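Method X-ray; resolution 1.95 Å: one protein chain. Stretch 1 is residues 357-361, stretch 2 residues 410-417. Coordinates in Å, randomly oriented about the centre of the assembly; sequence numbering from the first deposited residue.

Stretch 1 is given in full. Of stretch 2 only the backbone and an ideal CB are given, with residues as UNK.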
# COMPACT_ATOMS: atom_id res chain seq x y z
N GLU A 357 25.78 10.61 -24.63
CA GLU A 357 25.23 9.37 -24.06
C GLU A 357 23.94 9.67 -23.30
O GLU A 357 23.61 10.82 -23.01
CB GLU A 357 26.24 8.69 -23.13
CG GLU A 357 27.29 7.86 -23.86
CD GLU A 357 28.32 8.68 -24.62
OE1 GLU A 357 28.70 9.78 -24.13
OE2 GLU A 357 28.73 8.23 -25.71
N ARG A 358 23.22 8.60 -22.93
CA ARG A 358 21.87 8.71 -22.39
C ARG A 358 21.87 8.67 -20.85
O ARG A 358 20.79 8.62 -20.23
CB ARG A 358 21.03 7.58 -22.99
CG ARG A 358 20.70 7.78 -24.46
CD ARG A 358 20.08 6.56 -25.11
NE ARG A 358 19.43 6.91 -26.36
CZ ARG A 358 18.16 7.33 -26.48
NH1 ARG A 358 17.38 7.44 -25.42
NH2 ARG A 358 17.68 7.61 -27.68
N TYR A 359 23.06 8.71 -20.23
CA TYR A 359 23.19 8.72 -18.78
C TYR A 359 22.69 10.05 -18.22
O TYR A 359 22.98 11.14 -18.76
CB TYR A 359 24.64 8.47 -18.33
CG TYR A 359 25.15 7.12 -18.74
CD1 TYR A 359 24.65 5.96 -18.17
CD2 TYR A 359 26.08 6.99 -19.75
CE1 TYR A 359 25.08 4.71 -18.58
CE2 TYR A 359 26.53 5.74 -20.17
CZ TYR A 359 26.03 4.60 -19.57
OH TYR A 359 26.48 3.37 -19.98
N MET A 360 21.96 9.97 -17.11
CA MET A 360 21.42 11.14 -16.46
C MET A 360 22.51 11.72 -15.55
O MET A 360 23.31 10.97 -15.03
CB MET A 360 20.18 10.82 -15.62
CG MET A 360 19.09 10.08 -16.39
SD MET A 360 18.40 10.99 -17.80
CE MET A 360 17.47 12.28 -16.97
N VAL A 361 22.45 13.04 -15.35
CA VAL A 361 23.30 13.78 -14.47
C VAL A 361 22.41 14.64 -13.58
O VAL A 361 21.20 14.69 -13.78
CB VAL A 361 24.31 14.64 -15.28
CG1 VAL A 361 25.23 13.78 -16.13
CG2 VAL A 361 23.60 15.67 -16.14
N UNK A 410 24.38 1.11 -10.33
CA UNK A 410 23.79 1.19 -11.65
C UNK A 410 23.42 2.65 -11.91
O UNK A 410 22.72 3.26 -11.09
CB UNK A 410 22.57 0.27 -11.77
N UNK A 411 23.95 3.20 -13.01
CA UNK A 411 23.69 4.59 -13.39
C UNK A 411 22.27 4.70 -13.94
O UNK A 411 21.71 3.71 -14.44
CB UNK A 411 24.71 5.08 -14.42
N UNK A 412 21.68 5.89 -13.81
CA UNK A 412 20.36 6.16 -14.38
C UNK A 412 20.56 6.58 -15.84
O UNK A 412 21.55 7.27 -16.15
CB UNK A 412 19.62 7.24 -13.59
N UNK A 413 19.65 6.15 -16.73
CA UNK A 413 19.73 6.54 -18.14
C UNK A 413 18.33 6.61 -18.78
O UNK A 413 17.34 6.02 -18.28
CB UNK A 413 20.61 5.55 -18.91
N UNK A 414 18.26 7.36 -19.88
CA UNK A 414 17.06 7.46 -20.71
C UNK A 414 17.06 6.37 -21.79
O UNK A 414 17.80 6.48 -22.75
CB UNK A 414 16.97 8.85 -21.35
N UNK A 415 16.20 5.35 -21.63
CA UNK A 415 16.13 4.21 -22.57
C UNK A 415 15.11 4.48 -23.67
O UNK A 415 13.90 4.44 -23.43
CB UNK A 415 15.77 2.92 -21.83
N UNK A 416 15.62 4.74 -24.88
CA UNK A 416 14.82 4.85 -26.09
C UNK A 416 14.21 3.51 -26.46
O UNK A 416 13.06 3.46 -26.85
CB UNK A 416 15.67 5.38 -27.25
N UNK A 417 14.96 2.42 -26.26
CA UNK A 417 14.48 1.07 -26.57
C UNK A 417 13.26 0.71 -25.71
O UNK A 417 12.28 0.20 -26.21
CB UNK A 417 15.60 0.05 -26.35

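Stretch 2 runs as a strand from 410 to 415 and turns into a helix at 416. Stretch 1 meets it through a single beta bridge, in which the CA of Tyr 359 lies 4.1 Å from the CA of position 413. Two backbone hydrogen bonds flank that pairing and make no demand on the side chains, except that 414 must keep an N-H and so cannot be proline: N of Met 360 donates to O of 412 (2.9 Å), and N of 414 donates to O of Arg 358 (2.8 Å). The side chains must fit around this frame.

At position 410, phi/psi of -139/124 is ordinary strand geometry, and the ideal CB has nothing of stretch 1 within 5.5 Å. Stretch 1 therefore sets no preference. The residue is Trp 410, which makes no contact here.

Position 411 points its CA-to-CB bond toward stretch 1, with the ideal CB 3.9 Å from CD1 of Tyr 359. An aromatic ring atom so near favours a carbon-rich start to the side chain, aliphatic or aromatic; stretch 1 puts no charged group close to this CB. The residue is Tyr 411. Its CB packs on CD1 of Tyr 359 at 3.9 Å, while its ring leads away, and its hydroxyl is hydrogen-bonded elsewhere in the structure.

At position 412 the CB points sideways, 4.0 Å from CG of Met 360. A methylene neighbour suits an apolar residue, and Leu, Ile, Val or Met would all be reasonable on a strand. Leu 412 is found, its CB against CG of Met 360 at 4.0 Å.

Position 413 is the bridged residue, and its extended backbone (-150/159) suits beta-branched and aromatic residues. The ideal CB points sideways, 3.3 Å from O of Arg 358 and 4.1 Å from CA of Tyr 359, so the first carbon is closely bordered while a longer side chain must lead outward. Tyr 413 does so with chi1 in the p well. Its CB touches CD1 of Tyr 359 at 4.0 Å, and its ring presents an edge to CB of Arg 358, with CD2 4.3 Å from that atom.

At position 414 the ideal CB again points sideways, 4.0 Å from O of Arg 358 and 4.4 Å from SD of Met 360. A small residue such as Ala, Ser or Thr fits without demanding much space. The backbone also matters: NH1 of Arg 358 donates to O of 414 at 2.9 Å, anchoring the guanidinium whatever the side chain. The residue is Ser 414, whose OG is hydrogen-bonded elsewhere.

Position 415 points away from stretch 1 and directly precedes a helix, where Ser, Thr, Asp or Asn can cap a free backbone N. Ser 415 fills this N-cap role, its OG capping a backbone N just past the stretch.

Position 416 is tight: an ideal CB would lie 3.0 Å from NH2 of Arg 358. This favours glycine, and Gly 416 leaves room for the guanidinium.

At position 417 the CB points sideways with nothing of stretch 1 within 5.5 Å, so many residues that suit a helix would serve; it is Trp 417, whose ring leads away and makes no contact.

Stretch 2, residues 410-417: WYLYSSGW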
# COMPACT_ATOMS: atom_id res chain seq x y z
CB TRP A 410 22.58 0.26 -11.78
CG TRP A 410 22.91 -1.17 -11.49
CD1 TRP A 410 23.37 -2.10 -12.37
CD2 TRP A 410 22.87 -1.81 -10.20
NE1 TRP A 410 23.60 -3.29 -11.72
CE2 TRP A 410 23.29 -3.14 -10.39
CE3 TRP A 410 22.51 -1.40 -8.91
CZ2 TRP A 410 23.36 -4.07 -9.35
CZ3 TRP A 410 22.58 -2.31 -7.87
CH2 TRP A 410 23.00 -3.62 -8.09
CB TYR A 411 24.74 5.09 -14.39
CG TYR A 411 26.08 5.30 -13.74
CD1 TYR A 411 26.35 6.47 -13.04
CD2 TYR A 411 27.06 4.32 -13.76
CE1 TYR A 411 27.56 6.68 -12.42
CE2 TYR A 411 28.28 4.50 -13.13
CZ TYR A 411 28.53 5.69 -12.46
OH TYR A 411 29.72 5.89 -11.81
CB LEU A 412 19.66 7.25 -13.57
CG LEU A 412 18.95 6.83 -12.29
CD1 LEU A 412 19.91 6.18 -11.32
CD2 LEU A 412 18.28 8.03 -11.64
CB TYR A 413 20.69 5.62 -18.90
CG TYR A 413 20.11 4.33 -19.40
CD1 TYR A 413 19.80 3.30 -18.51
CD2 TYR A 413 19.86 4.12 -20.75
CE1 TYR A 413 19.23 2.11 -18.95
CE2 TYR A 413 19.30 2.94 -21.20
CZ TYR A 413 18.99 1.93 -20.30
OH TYR A 413 18.47 0.75 -20.73
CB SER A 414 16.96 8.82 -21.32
OG SER A 414 15.85 8.87 -22.19
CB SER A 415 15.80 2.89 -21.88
OG SER A 415 15.61 1.85 -22.85
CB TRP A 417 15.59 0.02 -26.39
CG TRP A 417 15.12 -1.34 -26.78
CD1 TRP A 417 14.77 -2.36 -25.95
CD2 TRP A 417 14.93 -1.83 -28.11
NE1 TRP A 417 14.35 -3.44 -26.68
CE2 TRP A 417 14.43 -3.14 -28.01
CE3 TRP A 417 15.09 -1.26 -29.39
CZ2 TRP A 417 14.12 -3.91 -29.13
CZ3 TRP A 417 14.77 -2.02 -30.49
CH2 TRP A 417 14.30 -3.33 -30.36
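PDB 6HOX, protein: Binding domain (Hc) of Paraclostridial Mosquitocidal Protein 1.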